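PDB 2PKP: methanogen homoaconitase small subunit from Methanocaldococcus jannaschii, which forms, together with the large subunit HacA, a hydro-lyase that reversibly dehydrates (R)-homocitrate to cis-homoaconitate and hydrates that intermediate to homoisocitrate. Local coordinates for residues 5-9 / 107-113; 49-55 / 77-81; 71-75 / 94-100. All blocks are in the same frame, centred on the assembly; numbering follows the deposited sequence.

Contact 1 (5-9 / 107-113); sequences GRAHK and TDEIKDG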
loop_
_atom_site.group_PDB
_atom_site.type_symbol
_atom_site.label_atom_id
_atom_site.label_comp_id
_atom_site.label_asym_id
_atom_site.label_seq_id
_atom_site.Cartn_x
_atom_site.Cartn_y
_atom_site.Cartn_z
ATOM N N GLY A 5 8.502 6.911 -1.513
ATOM C CA GLY A 5 7.789 8.042 -0.947
ATOM C C GLY A 5 8.716 9.043 -0.289
ATOM O O GLY A 5 9.940 8.919 -0.375
ATOM N N ARG A 6 8.136 10.037 0.373
ATOM C CA ARG A 6 8.926 11.053 1.040
ATOM C C ARG A 6 9.368 10.573 2.420
ATOM O O ARG A 6 8.593 9.964 3.159
ATOM C CB ARG A 6 8.129 12.360 1.163
ATOM C CG ARG A 6 8.950 13.527 1.709
ATOM C CD ARG A 6 8.138 14.820 1.775
ATOM N NE ARG A 6 7.701 15.264 0.451
ATOM C CZ ARG A 6 8.526 15.588 -0.543
ATOM N NH1 ARG A 6 9.840 15.526 -0.370
ATOM N NH2 ARG A 6 8.034 15.966 -1.717
ATOM N N ALA A 7 10.620 10.856 2.755
ATOM C CA ALA A 7 11.186 10.456 4.031
ATOM C C ALA A 7 10.951 11.502 5.122
ATOM O O ALA A 7 11.124 12.694 4.896
ATOM C CB ALA A 7 12.681 10.216 3.867
ATOM N N HIS A 8 10.546 11.049 6.303
ATOM C CA HIS A 8 10.343 11.956 7.429
ATOM C C HIS A 8 11.381 11.483 8.430
ATOM O O HIS A 8 11.244 10.414 9.025
ATOM C CB HIS A 8 8.926 11.832 7.988
ATOM C CG HIS A 8 7.865 12.274 7.026
ATOM N ND1 HIS A 8 7.288 11.421 6.107
ATOM C CD2 HIS A 8 7.314 13.490 6.809
ATOM C CE1 HIS A 8 6.426 12.095 5.368
ATOM N NE2 HIS A 8 6.422 13.352 5.771
ATOM N N LYS A 9 12.434 12.279 8.583
ATOM C CA LYS A 9 13.545 11.914 9.443
ATOM C C LYS A 9 13.497 12.344 10.905
ATOM O O LYS A 9 13.194 13.490 11.229
ATOM C CB LYS A 9 14.857 12.400 8.824
ATOM C CG LYS A 9 16.054 11.940 9.622
ATOM C CD LYS A 9 17.367 12.135 8.911
ATOM C CE LYS A 9 18.457 11.329 9.626
ATOM N NZ LYS A 9 19.762 11.419 8.946
ATOM N N THR A 107 20.931 5.396 8.345
ATOM C CA THR A 107 20.074 6.532 8.059
ATOM C C THR A 107 20.753 7.892 8.083
ATOM O O THR A 107 20.100 8.901 7.838
ATOM C CB THR A 107 18.852 6.560 8.983
ATOM O OG1 THR A 107 19.283 6.620 10.344
ATOM C CG2 THR A 107 18.011 5.315 8.774
ATOM N N ASP A 108 22.045 7.940 8.392
ATOM C CA ASP A 108 22.737 9.229 8.356
ATOM C C ASP A 108 22.793 9.645 6.875
ATOM O O ASP A 108 22.971 10.817 6.551
ATOM C CB ASP A 108 24.174 9.125 8.901
ATOM C CG ASP A 108 24.228 8.866 10.403
ATOM O OD1 ASP A 108 23.241 9.155 11.113
ATOM O OD2 ASP A 108 25.280 8.383 10.877
ATOM N N GLU A 109 22.625 8.669 5.984
ATOM C CA GLU A 109 22.664 8.911 4.545
ATOM C C GLU A 109 21.369 9.514 4.025
ATOM O O GLU A 109 21.294 9.927 2.869
ATOM C CB GLU A 109 22.928 7.601 3.787
ATOM C CG GLU A 109 24.253 6.916 4.108
ATOM C CD GLU A 109 25.474 7.673 3.589
ATOM O OE1 GLU A 109 25.306 8.648 2.832
ATOM O OE2 GLU A 109 26.609 7.279 3.930
ATOM N N ILE A 110 20.351 9.557 4.876
ATOM C CA ILE A 110 19.052 10.086 4.483
ATOM C C ILE A 110 18.681 11.359 5.238
ATOM O O ILE A 110 18.829 11.433 6.462
ATOM C CB ILE A 110 17.947 9.033 4.707
ATOM C CG1 ILE A 110 18.320 7.729 3.987
ATOM C CG2 ILE A 110 16.612 9.568 4.206
ATOM C CD1 ILE A 110 17.411 6.550 4.326
ATOM N N LYS A 111 18.191 12.350 4.500
ATOM C CA LYS A 111 17.797 13.624 5.086
ATOM C C LYS A 111 16.292 13.774 5.030
ATOM O O LYS A 111 15.635 13.169 4.184
ATOM C CB LYS A 111 18.448 14.786 4.332
ATOM C CG LYS A 111 19.963 14.806 4.404
ATOM C CD LYS A 111 20.433 15.010 5.835
ATOM C CE LYS A 111 21.952 15.145 5.908
ATOM N NZ LYS A 111 22.418 15.476 7.293
ATOM N N ASP A 112 15.749 14.587 5.930
ATOM C CA ASP A 112 14.314 14.814 5.970
ATOM C C ASP A 112 13.886 15.375 4.625
ATOM O O ASP A 112 14.578 16.219 4.056
ATOM C CB ASP A 112 13.957 15.803 7.081
ATOM C CG ASP A 112 12.465 15.936 7.276
ATOM O OD1 ASP A 112 11.816 14.918 7.592
ATOM O OD2 ASP A 112 11.937 17.057 7.107
ATOM N N GLY A 113 12.761 14.890 4.108
ATOM C CA GLY A 113 12.275 15.368 2.827
ATOM C C GLY A 113 12.852 14.668 1.607
ATOM O O GLY A 113 12.418 14.935 0.483
HETATM O O HOH W 1 9.511 15.741 5.037
HETATM O O HOH W 2 21.571 11.053 10.767
HETATM O O HOH W 3 22.533 13.008 8.494
#
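This is a largely polar strand-to-loop contact at the C-terminal end of the central strand 2-9, which meets the connection leading from strand 101-104 into strand 115-119. Strand 115-119 runs antiparallel to strand 2-9, and the pairing already starts in the loop: Gly113 N donates to Ala7 O at 2.9 Å, 159° at the hydrogen. Two residues on, a side chain stands in for the backbone, since Lys9 N donates to Asp112 OD1 at 2.9 Å; the short carboxylate of aspartate suits this role. Gly113 turns the chain at a phi of 86°, where a CB would strike the preceding carbonyl. Ala7 is small enough to face the loop closely, its CB 4.0 Å from Ile110 CG2, while Ile110 also packs on Val56 and Val116. Lys9, fully extended, lays its aliphatic part along Lys111 and brings NZ to Ile110 O at 2.7 Å and Thr107 O at 2.8 Å; a water joins NZ to Asp108 OD1, which also has a salt bridge to Lys85. One long lysine thus collects two loop carbonyls, the latter also bonded to Ile110 N, so the irregular connection is held by directional polar bonds more than by apolar burial.

Contact 2 (49-55 / 77-81); sequences VKEGDVI and CGIKA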
loop_
_atom_site.group_PDB
_atom_site.type_symbol
_atom_site.label_atom_id
_atom_site.label_comp_id
_atom_site.label_asym_id
_atom_site.label_seq_id
_atom_site.Cartn_x
_atom_site.Cartn_y
_atom_site.Cartn_z
ATOM N N VAL A 49 2.418 13.986 6.760
ATOM C CA VAL A 49 2.524 12.645 6.198
ATOM C C VAL A 49 1.475 12.312 5.140
ATOM O O VAL A 49 0.321 12.731 5.229
ATOM C CB VAL A 49 2.465 11.573 7.313
ATOM C CG1 VAL A 49 1.094 11.573 7.970
ATOM C CG2 VAL A 49 2.781 10.205 6.737
ATOM N N LYS A 50 1.897 11.552 4.134
ATOM C CA LYS A 50 1.007 11.128 3.059
ATOM C C LYS A 50 1.124 9.623 2.885
ATOM O O LYS A 50 2.193 9.045 3.101
ATOM C CB LYS A 50 1.381 11.807 1.739
ATOM C CG LYS A 50 1.320 13.324 1.759
ATOM C CD LYS A 50 -0.086 13.834 2.032
ATOM C CE LYS A 50 -0.108 15.358 2.057
ATOM N NZ LYS A 50 -1.457 15.889 2.392
ATOM N N GLU A 51 0.022 8.989 2.500
ATOM C CA GLU A 51 0.023 7.548 2.275
ATOM C C GLU A 51 1.181 7.238 1.330
ATOM O O GLU A 51 1.342 7.898 0.302
ATOM C CB GLU A 51 -1.294 7.116 1.630
ATOM C CG GLU A 51 -1.446 5.615 1.476
ATOM C CD GLU A 51 -2.668 5.231 0.654
ATOM O OE1 GLU A 51 -3.588 6.068 0.519
ATOM O OE2 GLU A 51 -2.711 4.089 0.151
ATOM N N GLY A 52 1.997 6.254 1.686
ATOM C CA GLY A 52 3.123 5.900 0.842
ATOM C C GLY A 52 4.445 6.449 1.343
ATOM O O GLY A 52 5.506 6.054 0.864
ATOM N N ASP A 53 4.388 7.368 2.299
ATOM C CA ASP A 53 5.603 7.948 2.853
ATOM C C ASP A 53 6.341 6.956 3.744
ATOM O O ASP A 53 5.844 5.867 4.037
ATOM C CB ASP A 53 5.288 9.220 3.641
ATOM C CG ASP A 53 5.035 10.409 2.741
ATOM O OD1 ASP A 53 5.252 10.287 1.516
ATOM O OD2 ASP A 53 4.635 11.470 3.261
ATOM N N VAL A 54 7.532 7.351 4.175
ATOM C CA VAL A 54 8.374 6.494 4.992
ATOM C C VAL A 54 8.975 7.247 6.172
ATOM O O VAL A 54 9.420 8.385 6.034
ATOM C CB VAL A 54 9.530 5.910 4.124
ATOM C CG1 VAL A 54 10.435 5.025 4.957
ATOM C CG2 VAL A 54 8.945 5.131 2.949
ATOM N N ILE A 55 8.979 6.608 7.335
ATOM C CA ILE A 55 9.571 7.210 8.519
ATOM C C ILE A 55 11.007 6.726 8.535
ATOM O O ILE A 55 11.274 5.544 8.327
ATOM C CB ILE A 55 8.887 6.744 9.821
ATOM C CG1 ILE A 55 7.490 7.364 9.938
ATOM C CG2 ILE A 55 9.755 7.131 11.017
ATOM C CD1 ILE A 55 6.697 6.852 11.118
ATOM N N CYS A 77 -1.261 5.434 8.925
ATOM C CA CYS A 77 -0.960 6.740 8.342
ATOM C C CYS A 77 -0.666 6.448 6.878
ATOM O O CYS A 77 -0.416 7.355 6.084
ATOM C CB CYS A 77 0.284 7.371 8.974
ATOM S SG CYS A 77 -0.021 8.345 10.450
ATOM N N GLY A 78 -0.695 5.167 6.528
ATOM C CA GLY A 78 -0.410 4.773 5.162
ATOM C C GLY A 78 1.076 4.531 4.970
ATOM O O GLY A 78 1.564 4.498 3.844
ATOM N N ILE A 79 1.797 4.368 6.079
ATOM C CA ILE A 79 3.235 4.116 6.040
ATOM C C ILE A 79 3.492 2.611 6.045
ATOM O O ILE A 79 3.123 1.909 6.983
ATOM C CB ILE A 79 3.926 4.777 7.247
ATOM C CG1 ILE A 79 3.778 6.297 7.134
ATOM C CG2 ILE A 79 5.397 4.364 7.313
ATOM C CD1 ILE A 79 4.281 7.062 8.339
ATOM N N LYS A 80 4.129 2.125 4.986
ATOM C CA LYS A 80 4.417 0.703 4.837
ATOM C C LYS A 80 5.759 0.266 5.413
ATOM O O LYS A 80 5.962 -0.916 5.683
ATOM C CB LYS A 80 4.353 0.317 3.354
ATOM C CG LYS A 80 4.642 -1.151 3.064
ATOM C CD LYS A 80 3.592 -2.065 3.673
ATOM C CE LYS A 80 3.813 -3.512 3.258
ATOM N NZ LYS A 80 2.739 -4.405 3.779
ATOM N N ALA A 81 6.676 1.209 5.598
ATOM C CA ALA A 81 7.984 0.861 6.129
ATOM C C ALA A 81 8.629 1.946 6.973
ATOM O O ALA A 81 8.340 3.133 6.834
ATOM C CB ALA A 81 8.928 0.480 4.979
HETATM O O HOH W 4 5.215 3.326 3.099
#
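Cys77 lies in the loop that brings the chain from helix 68-75 back to the sheet, and its SG is 4.2 Å from Val49 CG1, a modest apolar touch. Gly78 follows, its CA against the backbone of Glu51; a CB here would lie only 2.7 Å from Glu51 CA, so glycine alone fits. Gly78 O accepts from Gly52 N at 2.8 Å, 166° at the hydrogen. Gly52 is the third residue of a type II turn from Lys50 to Asp53, closed by Asp53 N to Lys50 O, and its positive phi also favours glycine. Ile79 turns inward, its CD1 3.6 Å from Ile55 CG1 and 3.8 Å from Val49 CG2, a wedge between residues that flank the turn in sequence. The amide of Lys80 reaches Asp53 O through one water, while its amine goes to Gly99 O and forms a weak, long ion pair with Glu51 of the second subunit. Ala81 opens strand 81-84, parallel to strand 54-57; its small side chain packs on Ile3, Ile101 and Ile103, and its O lies 3.4 Å from Val54 CG1. Close backbone approach thus depends on the missing side chain of Gly78, with polar groups at the turn and apolar side chains toward the interior.

Contact 3 (71-75 / 94-100); sequences VIAIK and NAINVGL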
loop_
_atom_site.group_PDB
_atom_site.type_symbol
_atom_site.label_atom_id
_atom_site.label_comp_id
_atom_site.label_asym_id
_atom_site.label_seq_id
_atom_site.Cartn_x
_atom_site.Cartn_y
_atom_site.Cartn_z
ATOM N N VAL A 71 2.762 0.719 16.427
ATOM C CA VAL A 71 2.894 0.232 15.060
ATOM C C VAL A 71 1.609 0.437 14.285
ATOM O O VAL A 71 1.635 0.611 13.072
ATOM C CB VAL A 71 3.291 -1.274 15.012
ATOM C CG1 VAL A 71 4.608 -1.479 15.740
ATOM C CG2 VAL A 71 2.203 -2.135 15.611
ATOM N N ILE A 72 0.480 0.411 14.988
ATOM C CA ILE A 72 -0.813 0.618 14.347
ATOM C C ILE A 72 -0.962 2.090 13.950
ATOM O O ILE A 72 -1.569 2.405 12.931
ATOM C CB ILE A 72 -1.974 0.197 15.286
ATOM C CG1 ILE A 72 -1.972 -1.329 15.443
ATOM C CG2 ILE A 72 -3.315 0.682 14.736
ATOM C CD1 ILE A 72 -3.066 -1.860 16.357
ATOM N N ALA A 73 -0.387 2.979 14.757
ATOM C CA ALA A 73 -0.439 4.415 14.495
ATOM C C ALA A 73 0.334 4.721 13.221
ATOM O O ALA A 73 -0.089 5.536 12.405
ATOM C CB ALA A 73 0.163 5.185 15.664
ATOM N N ILE A 74 1.475 4.061 13.057
ATOM C CA ILE A 74 2.304 4.247 11.875
ATOM C C ILE A 74 1.613 3.637 10.651
ATOM O O ILE A 74 1.401 4.310 9.639
ATOM C CB ILE A 74 3.689 3.580 12.070
ATOM C CG1 ILE A 74 4.426 4.257 13.233
ATOM C CG2 ILE A 74 4.507 3.678 10.782
ATOM C CD1 ILE A 74 5.712 3.557 13.653
ATOM N N LYS A 75 1.245 2.363 10.760
ATOM C CA LYS A 75 0.590 1.653 9.667
ATOM C C LYS A 75 -0.664 2.363 9.160
ATOM O O LYS A 75 -0.902 2.423 7.949
ATOM C CB LYS A 75 0.240 0.227 10.105
ATOM C CG LYS A 75 -0.474 -0.613 9.049
ATOM C CD LYS A 75 -0.858 -1.979 9.631
ATOM C CE LYS A 75 -1.535 -2.896 8.609
ATOM N NZ LYS A 75 -2.862 -2.390 8.159
ATOM N N ASN A 94 6.262 -6.406 16.900
ATOM C CA ASN A 94 4.919 -5.877 16.677
ATOM C C ASN A 94 4.755 -5.396 15.244
ATOM O O ASN A 94 3.714 -5.617 14.621
ATOM C CB ASN A 94 4.617 -4.726 17.642
ATOM C CG ASN A 94 4.472 -5.194 19.081
ATOM O OD1 ASN A 94 4.201 -6.369 19.338
ATOM N ND2 ASN A 94 4.636 -4.273 20.025
ATOM N N ALA A 95 5.785 -4.740 14.721
ATOM C CA ALA A 95 5.736 -4.233 13.357
ATOM C C ALA A 95 5.502 -5.389 12.386
ATOM O O ALA A 95 4.615 -5.327 11.535
ATOM C CB ALA A 95 7.035 -3.515 13.015
ATOM N N ILE A 96 6.307 -6.438 12.519
ATOM C CA ILE A 96 6.180 -7.616 11.665
ATOM C C ILE A 96 4.753 -8.161 11.722
ATOM O O ILE A 96 4.134 -8.441 10.694
ATOM C CB ILE A 96 7.131 -8.753 12.120
ATOM C CG1 ILE A 96 8.592 -8.308 12.008
ATOM C CG2 ILE A 96 6.878 -10.007 11.287
ATOM C CD1 ILE A 96 9.049 -8.023 10.595
ATOM N N ASN A 97 4.230 -8.298 12.934
ATOM C CA ASN A 97 2.892 -8.841 13.117
ATOM C C ASN A 97 1.716 -8.037 12.569
ATOM O O ASN A 97 0.633 -8.593 12.402
ATOM C CB ASN A 97 2.673 -9.183 14.591
ATOM C CG ASN A 97 3.549 -10.343 15.046
ATOM O OD1 ASN A 97 3.862 -11.241 14.260
ATOM N ND2 ASN A 97 3.933 -10.338 16.314
ATOM N N VAL A 98 1.909 -6.747 12.289
ATOM C CA VAL A 98 0.827 -5.940 11.714
ATOM C C VAL A 98 1.111 -5.629 10.251
ATOM O O VAL A 98 0.345 -4.922 9.602
ATOM C CB VAL A 98 0.609 -4.588 12.448
ATOM C CG1 VAL A 98 0.202 -4.834 13.900
ATOM C CG2 VAL A 98 1.861 -3.730 12.356
ATOM N N GLY A 99 2.216 -6.153 9.733
ATOM C CA GLY A 99 2.553 -5.909 8.338
ATOM C C GLY A 99 3.358 -4.643 8.069
ATOM O O GLY A 99 3.447 -4.192 6.928
ATOM N N LEU A 100 3.934 -4.060 9.115
ATOM C CA LEU A 100 4.747 -2.850 8.963
ATOM C C LEU A 100 6.186 -3.324 8.790
ATOM O O LEU A 100 6.716 -4.026 9.646
ATOM C CB LEU A 100 4.625 -1.966 10.212
ATOM C CG LEU A 100 5.422 -0.660 10.251
ATOM C CD1 LEU A 100 5.022 0.228 9.076
ATOM C CD2 LEU A 100 5.173 0.049 11.583
#
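Val71 occupies the centre of this buried helix pair. In its m rotamer it spreads both methyls over the partner segment: CG2 meets Val98 CG2 at 3.6 Å, while CG1 lies 3.8 Å from Asn94 CB and 3.6 Å from Ala95 N. A short beta-branched residue suits a place where the backbones come close, and Ala95 offers just a methyl, 4.2 Å from Val71 CG1. The axes of the short helical segments 71-75 and 94-98 approach to 9.9 Å at a crossing angle of -49°. Val98, also m, turns its other methyl to Ile72, CG1 to CG1 at 4.4 Å; the CA-to-CB bond of Ile72 points away, and that residue also packs on Pro30 and Leu33. Leu100, with chi1 t and chi2 p, sends CD2 back to the first helix, 3.8 Å from Ile74 CG2 and 4.1 Å from Val71 CB. Lys75 stays extended through chi3 and bends only at chi4 (m), so its methylenes cover the end of the second helix: CD is 4.1 Å from Val98 CB and CE a tight 2.9 Å from Val98 O. Gly99, at positive phi, closes that helix in a Schellman motif, with Leu100 N bonded to Ala95 O and Gly99 N to Ile96 O. Helices 68-75 and 89-98 connect successive parallel strands, and their packing is that of consecutive beta-alpha-beta crossovers in the swivel domain of the aconitase family.

How the contacts relate
The chemistry passes from polar in contact 1 to apolar in contact 3 as the contacts lie nearer the centre of the chain. The centre of contact 1 is about 14 Å from the centre of the chain; this contact is partly exposed and relies on backbone, carboxylate and ammonium groups. The centre of contact 3, about 6 Å from that of the chain, is buried and held by methyl packing. Contact 2 stands between them in both respects. It shares the sheet with contact 1, where Val54 pairs with Arg6 and His8, and it touches contact 3 through Ile79 packing on Ile74 and Leu100. Contacts 2 and 3 interlock along the chain, both nested inside the loop that contact 1 closes.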